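Local coordinates for putative diflavin flavoprotein A 3 (Synechocystis sp., PDB 6H0C), which probably passes electrons from NADH to oxygen, reducing it to water, through a flavodiiron core of joined metallo-hydrolase-like and flavodoxin-like domains, at residues A[254-265]-A[284-293]; A[304-314]-A[335-346]. All coordinates share one frame; numbering follows the deposited sequence.

Interaction 1: residues A[254-265]-A[284-293]; sequences QALNVALIYASA and GVAVTAINAE
V258 and T288 meet where two parallel strands, 257-262 and 286-291, join as the first two strands of a flavodoxin-like fold, linked through helix 268-281 in a beta-alpha-beta crossover. The strands exchange backbone bonds from A286 N to L256 O at one end to A292 N to Y262 O at the other; T288, for instance, donates its N to V258 O and accepts from L260 N. N257 shows how a polar side chain can reinforce such a pairing. Its CB lies 4.2 Å from A286 O; with CG anti to the backbone N (chi1 171°), the amide end comes nearer the neighbouring strand. CG is 3.9 Å and OD1 4.0 Å from T288 OG1, while ND2 meets A286 CB (3.8 Å) and makes the hydrogen bond to OG1, 3.0 Å long and close to the amide plane. The same OG1 is also bonded to K306. On the other face V258, L260 and V287 are apolar, L260 CB touching V287 CG1 at 3.9 Å; V285 CG1 meets V258 CG2. Further along, one face of the Y262 ring meets I290 O. Beyond the strands N291 ND2 bonds P152 O and a water, which also accepts from A265 N and donates to E293 OE1 at 2.8 Å.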
ATOM      1  N   GLN A 254      -7.147 -20.785  -2.632  1.00 37.43           N
ATOM      2  CA  GLN A 254      -5.979 -21.656  -2.568  1.00 38.10           C
ATOM      3  C   GLN A 254      -5.974 -22.500  -1.288  1.00 41.17           C
ATOM      4  O   GLN A 254      -6.442 -22.062  -0.234  1.00 41.07           O
ATOM      5  CB  GLN A 254      -4.716 -20.818  -2.699  1.00 40.66           C
ATOM      6  CG  GLN A 254      -4.740 -20.042  -3.998  1.00 47.65           C
ATOM      7  CD  GLN A 254      -3.485 -19.266  -4.269  1.00 52.68           C
ATOM      8  OE1 GLN A 254      -2.730 -19.601  -5.178  1.00 51.56           O
ATOM      9  NE2 GLN A 254      -3.263 -18.203  -3.503  1.00 58.71           N
ATOM     10  N   ALA A 255      -5.466 -23.723  -1.398  1.00 40.44           N
ATOM     11  CA  ALA A 255      -5.588 -24.711  -0.325  1.00 37.72           C
ATOM     12  C   ALA A 255      -4.791 -24.328   0.911  1.00 42.70           C
ATOM     13  O   ALA A 255      -5.205 -24.597   2.040  1.00 43.61           O
ATOM     14  CB  ALA A 255      -5.147 -26.079  -0.819  1.00 30.44           C
ATOM     15  N   LEU A 256      -3.638 -23.708   0.691  1.00 36.60           N
ATOM     16  CA  LEU A 256      -2.750 -23.380   1.788  1.00 30.60           C
ATOM     17  C   LEU A 256      -2.650 -21.871   1.968  1.00 33.28           C
ATOM     18  O   LEU A 256      -2.791 -21.105   1.010  1.00 28.18           O
ATOM     19  CB  LEU A 256      -1.376 -23.999   1.547  1.00 29.59           C
ATOM     20  CG  LEU A 256      -1.367 -25.533   1.627  1.00 36.50           C
ATOM     21  CD1 LEU A 256       0.000 -26.100   1.270  1.00 35.15           C
ATOM     22  CD2 LEU A 256      -1.803 -26.038   3.016  1.00 32.95           C
ATOM     23  N   ASN A 257      -2.421 -21.451   3.208  1.00 31.98           N
ATOM     24  CA  ASN A 257      -2.324 -20.035   3.529  1.00 29.74           C
ATOM     25  C   ASN A 257      -1.196 -19.761   4.524  1.00 31.35           C
ATOM     26  O   ASN A 257      -0.956 -20.550   5.446  1.00 30.47           O
ATOM     27  CB  ASN A 257      -3.653 -19.526   4.088  1.00 29.18           C
ATOM     28  CG  ASN A 257      -3.556 -18.115   4.635  1.00 33.75           C
ATOM     29  OD1 ASN A 257      -2.997 -17.901   5.710  1.00 36.40           O
ATOM     30  ND2 ASN A 257      -4.115 -17.144   3.906  1.00 31.09           N
ATOM     31  N   VAL A 258      -0.504 -18.641   4.335  1.00 24.98           N
ATOM     32  CA  VAL A 258       0.543 -18.234   5.262  1.00 26.67           C
ATOM     33  C   VAL A 258       0.165 -16.923   5.924  1.00 26.21           C
ATOM     34  O   VAL A 258      -0.206 -15.972   5.241  1.00 25.28           O
ATOM     35  CB  VAL A 258       1.910 -18.059   4.564  1.00 28.70           C
ATOM     36  CG1 VAL A 258       2.925 -17.425   5.525  1.00 27.44           C
ATOM     37  CG2 VAL A 258       2.416 -19.393   4.023  1.00 26.28           C
ATOM     38  N   ALA A 259       0.253 -16.882   7.252  1.00 26.14           N
ATOM     39  CA  ALA A 259       0.085 -15.642   8.007  1.00 24.08           C
ATOM     40  C   ALA A 259       1.431 -14.929   8.073  1.00 28.59           C
ATOM     41  O   ALA A 259       2.396 -15.453   8.628  1.00 29.92           O
ATOM     42  CB  ALA A 259      -0.447 -15.922   9.397  1.00 21.37           C
ATOM     43  N   LEU A 260       1.500 -13.744   7.481  1.00 27.98           N
ATOM     44  CA  LEU A 260       2.748 -13.005   7.392  1.00 22.97           C
ATOM     45  C   LEU A 260       2.625 -11.764   8.238  1.00 26.67           C
ATOM     46  O   LEU A 260       2.000 -10.781   7.836  1.00 26.70           O
ATOM     47  CB  LEU A 260       3.069 -12.648   5.939  1.00 23.79           C
ATOM     48  CG  LEU A 260       4.199 -11.658   5.654  1.00 30.58           C
ATOM     49  CD1 LEU A 260       5.510 -12.189   6.167  1.00 31.48           C
ATOM     50  CD2 LEU A 260       4.288 -11.391   4.153  1.00 34.73           C
ATOM     51  N   ILE A 261       3.209 -11.828   9.426  1.00 24.78           N
ATOM     52  CA  ILE A 261       3.107 -10.759  10.405  1.00 25.48           C
ATOM     53  C   ILE A 261       4.350  -9.875  10.347  1.00 27.76           C
ATOM     54  O   ILE A 261       5.450 -10.346  10.649  1.00 27.89           O
ATOM     55  CB  ILE A 261       2.944 -11.347  11.826  1.00 23.47           C
ATOM     56  CG1 ILE A 261       1.684 -12.220  11.881  1.00 24.07           C
ATOM     57  CG2 ILE A 261       2.936 -10.237  12.864  1.00 27.17           C
ATOM     58  CD1 ILE A 261       1.586 -13.111  13.099  1.00 34.47           C
ATOM     59  N   TYR A 262       4.200  -8.614   9.944  1.00 20.08           N
ATOM     60  CA  TYR A 262       5.348  -7.706   9.972  1.00 21.78           C
ATOM     61  C   TYR A 262       5.065  -6.454  10.803  1.00 26.85           C
ATOM     62  O   TYR A 262       3.912  -6.116  11.064  1.00 26.96           O
ATOM     63  CB  TYR A 262       5.787  -7.334   8.553  1.00 22.70           C
ATOM     64  CG  TYR A 262       4.713  -6.775   7.648  1.00 27.43           C
ATOM     65  CD1 TYR A 262       4.407  -5.429   7.657  1.00 31.51           C
ATOM     66  CD2 TYR A 262       4.029  -7.597   6.755  1.00 29.20           C
ATOM     67  CE1 TYR A 262       3.431  -4.914   6.816  1.00 35.70           C
ATOM     68  CE2 TYR A 262       3.062  -7.091   5.911  1.00 30.58           C
ATOM     69  CZ  TYR A 262       2.767  -5.746   5.942  1.00 35.73           C
ATOM     70  OH  TYR A 262       1.800  -5.225   5.101  1.00 38.22           O
ATOM     71  N   ALA A 263       6.126  -5.776  11.230  1.00 25.61           N
ATOM     72  CA  ALA A 263       6.015  -4.773  12.286  1.00 24.81           C
ATOM     73  C   ALA A 263       5.203  -3.535  11.894  1.00 27.95           C
ATOM     74  O   ALA A 263       4.383  -3.059  12.683  1.00 27.65           O
ATOM     75  CB  ALA A 263       7.398  -4.356  12.740  1.00 28.94           C
ATOM     76  N   SER A 264       5.434  -3.008  10.693  1.00 23.57           N
ATOM     77  CA  SER A 264       4.698  -1.830  10.231  1.00 27.19           C
ATOM     78  C   SER A 264       4.704  -1.708   8.706  1.00 29.06           C
ATOM     79  O   SER A 264       5.431  -2.434   8.011  1.00 27.55           O
ATOM     80  CB  SER A 264       5.278  -0.563  10.853  1.00 28.78           C
ATOM     81  OG  SER A 264       6.530  -0.269  10.267  1.00 31.53           O
ATOM     82  N   ALA A 265       3.903  -0.772   8.198  1.00 26.63           N
ATOM     83  CA  ALA A 265       3.593  -0.690   6.768  1.00 28.02           C
ATOM     84  C   ALA A 265       4.744  -0.182   5.913  1.00 29.21           C
ATOM     85  O   ALA A 265       4.854  -0.530   4.743  1.00 31.15           O
ATOM     86  CB  ALA A 265       2.371   0.204   6.551  1.00 27.40           C
ATOM     87  N   GLY A 284       1.628 -20.279  -5.616  1.00 29.89           N
ATOM     88  CA  GLY A 284       0.293 -20.843  -5.480  1.00 31.74           C
ATOM     89  C   GLY A 284      -0.185 -21.042  -4.051  1.00 31.93           C
ATOM     90  O   GLY A 284      -1.117 -21.804  -3.799  1.00 29.70           O
ATOM     91  N   VAL A 285       0.453 -20.354  -3.111  1.00 33.29           N
ATOM     92  CA  VAL A 285       0.020 -20.373  -1.716  1.00 32.52           C
ATOM     93  C   VAL A 285      -0.454 -18.968  -1.338  1.00 30.11           C
ATOM     94  O   VAL A 285       0.195 -17.977  -1.688  1.00 27.34           O
ATOM     95  CB  VAL A 285       1.158 -20.847  -0.781  1.00 26.76           C
ATOM     96  CG1 VAL A 285       0.787 -20.663   0.690  1.00 23.15           C
ATOM     97  CG2 VAL A 285       1.501 -22.304  -1.079  1.00 27.31           C
ATOM     98  N   ALA A 286      -1.596 -18.888  -0.655  1.00 24.46           N
ATOM     99  CA  ALA A 286      -2.178 -17.607  -0.251  1.00 24.26           C
ATOM    100  C   ALA A 286      -1.393 -16.968   0.894  1.00 28.73           C
ATOM    101  O   ALA A 286      -0.796 -17.671   1.717  1.00 27.61           O
ATOM    102  CB  ALA A 286      -3.646 -17.790   0.158  1.00 24.78           C
ATOM    103  N   VAL A 287      -1.404 -15.637   0.943  1.00 24.36           N
ATOM    104  CA  VAL A 287      -0.800 -14.902   2.048  1.00 22.47           C
ATOM    105  C   VAL A 287      -1.807 -13.943   2.665  1.00 25.12           C
ATOM    106  O   VAL A 287      -2.478 -13.192   1.958  1.00 26.88           O
ATOM    107  CB  VAL A 287       0.440 -14.089   1.611  1.00 24.08           C
ATOM    108  CG1 VAL A 287       0.949 -13.220   2.768  1.00 21.73           C
ATOM    109  CG2 VAL A 287       1.544 -15.013   1.097  1.00 24.95           C
ATOM    110  N   THR A 288      -1.915 -14.000   3.989  1.00 24.41           N
ATOM    111  CA  THR A 288      -2.665 -13.028   4.763  1.00 22.76           C
ATOM    112  C   THR A 288      -1.653 -12.164   5.494  1.00 24.24           C
ATOM    113  O   THR A 288      -1.095 -12.552   6.520  1.00 22.52           O
ATOM    114  CB  THR A 288      -3.623 -13.696   5.766  1.00 27.11           C
ATOM    115  OG1 THR A 288      -4.662 -14.375   5.052  1.00 28.98           O
ATOM    116  CG2 THR A 288      -4.244 -12.658   6.690  1.00 24.05           C
ATOM    117  N   ALA A 289      -1.382 -10.998   4.932  1.00 24.08           N
ATOM    118  CA  ALA A 289      -0.493 -10.053   5.570  1.00 21.09           C
ATOM    119  C   ALA A 289      -1.138  -9.487   6.838  1.00 25.84           C
ATOM    120  O   ALA A 289      -2.337  -9.220   6.876  1.00 23.54           O
ATOM    121  CB  ALA A 289      -0.139  -8.936   4.605  1.00 21.21           C
ATOM    122  N   ILE A 290      -0.328  -9.314   7.874  1.00 22.67           N
ATOM    123  CA  ILE A 290      -0.763  -8.691   9.111  1.00 21.92           C
ATOM    124  C   ILE A 290       0.216  -7.585   9.490  1.00 24.88           C
ATOM    125  O   ILE A 290       1.417  -7.836   9.666  1.00 22.37           O
ATOM    126  CB  ILE A 290      -0.837  -9.702  10.258  1.00 23.56           C
ATOM    127  CG1 ILE A 290      -1.840 -10.808   9.933  1.00 26.72           C
ATOM    128  CG2 ILE A 290      -1.160  -8.991  11.569  1.00 24.36           C
ATOM    129  CD1 ILE A 290      -3.266 -10.385  10.099  1.00 38.51           C
ATOM    130  N   ASN A 291      -0.297  -6.363   9.581  1.00 23.34           N
ATOM    131  CA  ASN A 291       0.466  -5.227  10.082  1.00 23.37           C
ATOM    132  C   ASN A 291       0.309  -5.208  11.601  1.00 24.93           C
ATOM    133  O   ASN A 291      -0.756  -4.868  12.118  1.00 22.85           O
ATOM    134  CB  ASN A 291      -0.033  -3.925   9.432  1.00 25.21           C
ATOM    135  CG  ASN A 291       0.721  -2.687   9.903  1.00 25.91           C
ATOM    136  OD1 ASN A 291       1.340  -2.681  10.963  1.00 29.14           O
ATOM    137  ND2 ASN A 291       0.644  -1.618   9.116  1.00 25.40           N
ATOM    138  N   ALA A 292       1.363  -5.607  12.310  1.00 23.28           N
ATOM    139  CA  ALA A 292       1.303  -5.737  13.764  1.00 24.42           C
ATOM    140  C   ALA A 292       0.924  -4.413  14.421  1.00 25.59           C
ATOM    141  O   ALA A 292       0.227  -4.375  15.436  1.00 25.29           O
ATOM    142  CB  ALA A 292       2.638  -6.238  14.301  1.00 23.81           C
ATOM    143  N   GLU A 293       1.377  -3.324  13.817  1.00 23.51           N
ATOM    144  CA  GLU A 293       1.155  -1.991  14.360  1.00 28.47           C
ATOM    145  C   GLU A 293      -0.323  -1.603  14.377  1.00 30.48           C
ATOM    146  O   GLU A 293      -0.779  -0.930  15.292  1.00 30.82           O
ATOM    147  CB  GLU A 293       1.943  -0.981  13.534  1.00 32.71           C
ATOM    148  CG  GLU A 293       2.289   0.282  14.244  1.00 43.87           C
ATOM    149  CD  GLU A 293       3.265   1.107  13.446  1.00 46.90           C
ATOM    150  OE1 GLU A 293       2.943   1.451  12.293  1.00 40.22           O
ATOM    151  OE2 GLU A 293       4.364   1.393  13.961  1.00 57.85           O
TER
HETATM  152  O   HOH W   1      -2.475 -23.579  -1.814  1.00 37.98           O
HETATM  153  O   HOH W   2       2.032   0.690   9.801  1.00 25.46           O

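Interaction 2: residues A[304-314]-A[335-346]; sequences IGKSAGFIFGS and NASKTQLCGVFG
G313 CA sits directly over the centre of the F345 ring, 3.4 Å from the ring centroid, a CH-pi contact between neighbouring parallel strands made possible by a residue without a side chain. The F345 ring reaches this place because CG stands between its own backbone N and carbonyl carbon (chi1 68°), which folds the ring back across strand 309-313. I311 arrives from a different direction: its CG2 abuts the ring's edge, in plane, 3.5 Å from CE2. The two strands belong to the parallel sheet of the flavodoxin-like domain, and helix 323-335 connects them. Backbone bonds tie them, F310 N to L341 O and F312 N to G343 O among them, although G343 N to F310 O is weak. F310 turns to the other face, where C342 SG approaches its ring obliquely, 3.8 Å from CE1, and A336 CB touches CE2. At the start of the pairing Q340, bent at chi2, brings its amide to I304 and S307, where helix 297-306 gives way to the strand. S307 OG donates to its OE1 over 2.8 Å, NE2 makes a weak bond to I304 O, and OE1 also lies at the edge of the F310 ring, whose plane stands 70° from the amide. Held at its oxygen and only weakly at its nitrogen, this buried amide is probably restricted in rotation, a polar tie inside a largely apolar contact.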
ATOM      1  N   ILE A 304      -3.913 -16.858  12.212  1.00 32.19           N
ATOM      2  CA  ILE A 304      -3.184 -18.020  12.715  1.00 28.70           C
ATOM      3  C   ILE A 304      -4.082 -19.267  12.733  1.00 34.04           C
ATOM      4  O   ILE A 304      -3.625 -20.393  12.497  1.00 32.54           O
ATOM      5  CB  ILE A 304      -2.621 -17.763  14.128  1.00 27.67           C
ATOM      6  CG1 ILE A 304      -1.507 -16.708  14.086  1.00 23.65           C
ATOM      7  CG2 ILE A 304      -2.092 -19.059  14.735  1.00 34.16           C
ATOM      8  CD1 ILE A 304      -0.347 -17.076  13.173  1.00 22.91           C
ATOM      9  N   GLY A 305      -5.366 -19.053  12.995  1.00 33.75           N
ATOM     10  CA  GLY A 305      -6.340 -20.127  13.000  1.00 35.86           C
ATOM     11  C   GLY A 305      -6.553 -20.790  11.644  1.00 43.36           C
ATOM     12  O   GLY A 305      -6.940 -21.958  11.588  1.00 47.15           O
ATOM     13  N   LYS A 306      -6.306 -20.067  10.551  1.00 36.94           N
ATOM     14  CA  LYS A 306      -6.498 -20.660   9.228  1.00 36.98           C
ATOM     15  C   LYS A 306      -5.190 -20.900   8.449  1.00 34.90           C
ATOM     16  O   LYS A 306      -5.220 -21.424   7.335  1.00 33.95           O
ATOM     17  CB  LYS A 306      -7.465 -19.797   8.397  1.00 32.28           C
ATOM     18  CG  LYS A 306      -6.843 -18.649   7.622  1.00 39.53           C
ATOM     19  CD  LYS A 306      -7.927 -17.824   6.905  1.00 43.89           C
ATOM     20  CE  LYS A 306      -7.334 -16.782   5.940  1.00 42.85           C
ATOM     21  NZ  LYS A 306      -6.491 -15.751   6.623  1.00 32.61           N
ATOM     22  N   SER A 307      -4.044 -20.555   9.032  1.00 30.61           N
ATOM     23  CA  SER A 307      -2.783 -20.663   8.293  1.00 29.97           C
ATOM     24  C   SER A 307      -2.098 -22.014   8.472  1.00 33.29           C
ATOM     25  O   SER A 307      -2.286 -22.692   9.484  1.00 33.94           O
ATOM     26  CB  SER A 307      -1.810 -19.549   8.700  1.00 25.71           C
ATOM     27  OG  SER A 307      -1.445 -19.656  10.070  1.00 30.89           O
ATOM     28  N   ALA A 308      -1.300 -22.385   7.475  1.00 30.00           N
ATOM     29  CA  ALA A 308      -0.497 -23.599   7.522  1.00 30.71           C
ATOM     30  C   ALA A 308       0.909 -23.262   8.000  1.00 31.78           C
ATOM     31  O   ALA A 308       1.656 -24.129   8.464  1.00 30.97           O
ATOM     32  CB  ALA A 308      -0.453 -24.271   6.148  1.00 29.88           C
ATOM     33  N   GLY A 309       1.270 -21.992   7.859  1.00 29.84           N
ATOM     34  CA  GLY A 309       2.542 -21.494   8.345  1.00 30.43           C
ATOM     35  C   GLY A 309       2.388 -20.031   8.709  1.00 29.66           C
ATOM     36  O   GLY A 309       1.424 -19.390   8.288  1.00 29.04           O
ATOM     37  N   PHE A 310       3.316 -19.513   9.506  1.00 23.58           N
ATOM     38  CA  PHE A 310       3.368 -18.084   9.808  1.00 22.04           C
ATOM     39  C   PHE A 310       4.810 -17.597   9.753  1.00 23.73           C
ATOM     40  O   PHE A 310       5.749 -18.368   9.974  1.00 26.38           O
ATOM     41  CB  PHE A 310       2.753 -17.778  11.183  1.00 24.35           C
ATOM     42  CG  PHE A 310       3.462 -18.447  12.345  1.00 24.58           C
ATOM     43  CD1 PHE A 310       4.517 -17.825  12.982  1.00 25.90           C
ATOM     44  CD2 PHE A 310       3.060 -19.696  12.800  1.00 26.97           C
ATOM     45  CE1 PHE A 310       5.164 -18.436  14.040  1.00 31.84           C
ATOM     46  CE2 PHE A 310       3.702 -20.307  13.862  1.00 26.72           C
ATOM     47  CZ  PHE A 310       4.755 -19.680  14.481  1.00 28.61           C
ATOM     48  N   ILE A 311       4.974 -16.312   9.464  1.00 23.45           N
ATOM     49  CA  ILE A 311       6.283 -15.687   9.324  1.00 20.80           C
ATOM     50  C   ILE A 311       6.286 -14.345  10.043  1.00 24.90           C
ATOM     51  O   ILE A 311       5.368 -13.550   9.856  1.00 27.83           O
ATOM     52  CB  ILE A 311       6.636 -15.471   7.844  1.00 21.44           C
ATOM     53  CG1 ILE A 311       6.584 -16.804   7.076  1.00 24.00           C
ATOM     54  CG2 ILE A 311       7.990 -14.794   7.705  1.00 24.32           C
ATOM     55  CD1 ILE A 311       6.871 -16.684   5.576  1.00 25.31           C
ATOM     56  N   PHE A 312       7.298 -14.094  10.871  1.00 23.84           N
ATOM     57  CA  PHE A 312       7.448 -12.805  11.559  1.00 24.37           C
ATOM     58  C   PHE A 312       8.578 -11.978  10.948  1.00 26.47           C
ATOM     59  O   PHE A 312       9.675 -12.498  10.700  1.00 26.48           O
ATOM     60  CB  PHE A 312       7.727 -12.999  13.056  1.00 23.35           C
ATOM     61  CG  PHE A 312       6.482 -13.054  13.927  1.00 27.51           C
ATOM     62  CD1 PHE A 312       6.274 -12.104  14.925  1.00 28.20           C
ATOM     63  CD2 PHE A 312       5.542 -14.067  13.777  1.00 26.07           C
ATOM     64  CE1 PHE A 312       5.150 -12.159  15.747  1.00 27.00           C
ATOM     65  CE2 PHE A 312       4.414 -14.124  14.595  1.00 25.37           C
ATOM     66  CZ  PHE A 312       4.218 -13.166  15.578  1.00 24.73           C
ATOM     67  N   GLY A 313       8.304 -10.694  10.714  1.00 22.43           N
ATOM     68  CA  GLY A 313       9.303  -9.759  10.225  1.00 22.14           C
ATOM     69  C   GLY A 313       9.388  -8.581  11.180  1.00 27.60           C
ATOM     70  O   GLY A 313       8.372  -7.959  11.503  1.00 25.43           O
ATOM     71  N   SER A 314      10.592  -8.261  11.641  1.00 26.79           N
ATOM     72  CA  SER A 314      10.723  -7.217  12.656  1.00 26.15           C
ATOM     73  C   SER A 314      12.021  -6.433  12.529  1.00 28.78           C
ATOM     74  O   SER A 314      13.079  -7.010  12.295  1.00 28.49           O
ATOM     75  CB  SER A 314      10.624  -7.834  14.064  1.00 25.96           C
ATOM     76  OG  SER A 314      10.798  -6.861  15.079  1.00 24.96           O
ATOM     77  N   ASN A 335      -1.780 -19.429  20.314  1.00 26.79           N
ATOM     78  CA  ASN A 335      -2.785 -19.972  19.403  1.00 28.67           C
ATOM     79  C   ASN A 335      -2.298 -20.919  18.321  1.00 29.48           C
ATOM     80  O   ASN A 335      -3.075 -21.731  17.824  1.00 33.98           O
ATOM     81  CB  ASN A 335      -3.532 -18.828  18.736  1.00 28.10           C
ATOM     82  CG  ASN A 335      -4.462 -18.132  19.686  1.00 33.17           C
ATOM     83  OD1 ASN A 335      -5.553 -18.634  19.983  1.00 34.45           O
ATOM     84  ND2 ASN A 335      -4.036 -16.977  20.192  1.00 27.57           N
ATOM     85  N   ALA A 336      -1.032 -20.823  17.945  1.00 26.30           N
ATOM     86  CA  ALA A 336      -0.536 -21.634  16.841  1.00 26.60           C
ATOM     87  C   ALA A 336      -0.221 -23.069  17.268  1.00 30.46           C
ATOM     88  O   ALA A 336       0.395 -23.313  18.308  1.00 33.81           O
ATOM     89  CB  ALA A 336       0.696 -20.984  16.219  1.00 27.30           C
ATOM     90  N   SER A 337      -0.657 -24.019  16.450  1.00 32.35           N
ATOM     91  CA  SER A 337      -0.242 -25.403  16.610  1.00 34.44           C
ATOM     92  C   SER A 337       1.222 -25.571  16.205  1.00 34.71           C
ATOM     93  O   SER A 337       1.690 -24.937  15.250  1.00 32.83           O
ATOM     94  CB  SER A 337      -1.125 -26.321  15.775  1.00 43.63           C
ATOM     95  OG  SER A 337      -0.506 -27.587  15.628  1.00 54.76           O
ATOM     96  N   LYS A 338       1.946 -26.430  16.914  1.00 34.98           N
ATOM     97  CA  LYS A 338       3.363 -26.638  16.616  1.00 37.11           C
ATOM     98  C   LYS A 338       3.599 -27.274  15.239  1.00 37.31           C
ATOM     99  O   LYS A 338       4.736 -27.359  14.784  1.00 39.32           O
ATOM    100  CB  LYS A 338       4.021 -27.498  17.704  1.00 40.76           C
ATOM    101  CG  LYS A 338       4.131 -26.826  19.069  1.00 45.43           C
ATOM    102  CD  LYS A 338       5.017 -27.644  20.006  1.00 51.55           C
ATOM    103  CE  LYS A 338       5.116 -27.029  21.401  1.00 55.65           C
ATOM    104  NZ  LYS A 338       6.103 -27.755  22.263  1.00 65.53           N
ATOM    105  N   THR A 339       2.536 -27.715  14.572  1.00 35.25           N
ATOM    106  CA  THR A 339       2.669 -28.263  13.220  1.00 33.20           C
ATOM    107  C   THR A 339       2.814 -27.159  12.188  1.00 31.87           C
ATOM    108  O   THR A 339       3.196 -27.415  11.053  1.00 38.64           O
ATOM    109  CB  THR A 339       1.464 -29.125  12.815  1.00 36.77           C
ATOM    110  OG1 THR A 339       0.276 -28.326  12.848  1.00 39.50           O
ATOM    111  CG2 THR A 339       1.301 -30.314  13.754  1.00 36.41           C
ATOM    112  N   GLN A 340       2.488 -25.928  12.564  1.00 30.45           N
ATOM    113  CA  GLN A 340       2.629 -24.821  11.628  1.00 31.86           C
ATOM    114  C   GLN A 340       4.105 -24.576  11.314  1.00 31.62           C
ATOM    115  O   GLN A 340       4.960 -24.606  12.206  1.00 32.73           O
ATOM    116  CB  GLN A 340       1.983 -23.541  12.180  1.00 28.98           C
ATOM    117  CG  GLN A 340       0.454 -23.517  12.115  1.00 30.43           C
ATOM    118  CD  GLN A 340      -0.086 -22.123  11.804  1.00 32.68           C
ATOM    119  OE1 GLN A 340       0.536 -21.358  11.060  1.00 34.93           O
ATOM    120  NE2 GLN A 340      -1.244 -21.788  12.371  1.00 29.84           N
ATOM    121  N   LEU A 341       4.396 -24.337  10.042  1.00 29.03           N
ATOM    122  CA  LEU A 341       5.745 -23.997   9.620  1.00 30.14           C
ATOM    123  C   LEU A 341       6.050 -22.541   9.983  1.00 34.85           C
ATOM    124  O   LEU A 341       5.187 -21.667   9.862  1.00 31.60           O
ATOM    125  CB  LEU A 341       5.902 -24.228   8.122  1.00 30.61           C
ATOM    126  CG  LEU A 341       7.328 -24.253   7.597  1.00 39.83           C
ATOM    127  CD1 LEU A 341       8.097 -25.373   8.270  1.00 39.22           C
ATOM    128  CD2 LEU A 341       7.338 -24.404   6.075  1.00 42.84           C
ATOM    129  N   CYS A 342       7.276 -22.287  10.433  1.00 33.77           N
ATOM    130  CA  CYS A 342       7.654 -20.973  10.951  1.00 32.26           C
ATOM    131  C   CYS A 342       8.752 -20.315  10.113  1.00 31.70           C
ATOM    132  O   CYS A 342       9.532 -20.999   9.456  1.00 32.59           O
ATOM    133  CB  CYS A 342       8.114 -21.105  12.406  1.00 32.25           C
ATOM    134  SG  CYS A 342       8.724 -19.573  13.119  1.00 50.58           S
ATOM    135  N   GLY A 343       8.811 -18.986  10.143  1.00 26.67           N
ATOM    136  CA  GLY A 343       9.867 -18.243   9.474  1.00 23.90           C
ATOM    137  C   GLY A 343      10.116 -16.900  10.138  1.00 30.76           C
ATOM    138  O   GLY A 343       9.189 -16.282  10.663  1.00 28.79           O
ATOM    139  N   VAL A 344      11.368 -16.444  10.120  1.00 29.78           N
ATOM    140  CA  VAL A 344      11.734 -15.162  10.725  1.00 27.30           C
ATOM    141  C   VAL A 344      12.631 -14.329   9.803  1.00 30.14           C
ATOM    142  O   VAL A 344      13.592 -14.845   9.225  1.00 31.51           O
ATOM    143  CB  VAL A 344      12.460 -15.372  12.074  1.00 28.68           C
ATOM    144  CG1 VAL A 344      12.835 -14.035  12.696  1.00 25.00           C
ATOM    145  CG2 VAL A 344      11.588 -16.186  13.026  1.00 29.26           C
ATOM    146  N   PHE A 345      12.322 -13.039   9.665  1.00 29.77           N
ATOM    147  CA  PHE A 345      13.176 -12.129   8.892  1.00 28.26           C
ATOM    148  C   PHE A 345      13.198 -10.725   9.472  1.00 31.29           C
ATOM    149  O   PHE A 345      12.378 -10.375  10.326  1.00 31.37           O
ATOM    150  CB  PHE A 345      12.724 -12.054   7.436  1.00 25.56           C
ATOM    151  CG  PHE A 345      11.386 -11.391   7.244  1.00 29.91           C
ATOM    152  CD1 PHE A 345      11.304 -10.065   6.844  1.00 30.77           C
ATOM    153  CD2 PHE A 345      10.205 -12.100   7.455  1.00 27.75           C
ATOM    154  CE1 PHE A 345      10.061  -9.453   6.655  1.00 30.27           C
ATOM    155  CE2 PHE A 345       8.958 -11.494   7.270  1.00 24.01           C
ATOM    156  CZ  PHE A 345       8.889 -10.172   6.875  1.00 24.11           C
ATOM    157  N   GLY A 346      14.135  -9.915   8.996  1.00 28.97           N
ATOM    158  CA  GLY A 346      14.197  -8.531   9.415  1.00 28.75           C
ATOM    159  C   GLY A 346      15.392  -7.772   8.874  1.00 33.75           C
ATOM    160  O   GLY A 346      16.334  -8.363   8.346  1.00 33.64           O
TER
HETATM  161  O   HOH W   3       1.987 -26.840   8.072  1.00 64.18           O

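In the fold
Interactions 1 and 2 illustrate how one parallel sheet is assembled from beta-alpha-beta units in series, with helix 297-306 leading from one to the next. Strands 257-262 and 309-313 are neighbours, so the two contacts adjoin: N257 O lies 2.8 Å from A308 N, a probable hydrogen bond, and I261 packs on F312. Both are mostly buried, but interaction 1 includes the sheet's outermost strand, 286-291, whereas interaction 2 joins two inner strands, though it lies farther from the centre of the chain. Their chemistry differs too: aliphatic side chains and alanines dominate the first, with an asparagine-threonine bond, while two phenylalanine rings, one of them over a glycine, and a buried glutamine mark the second.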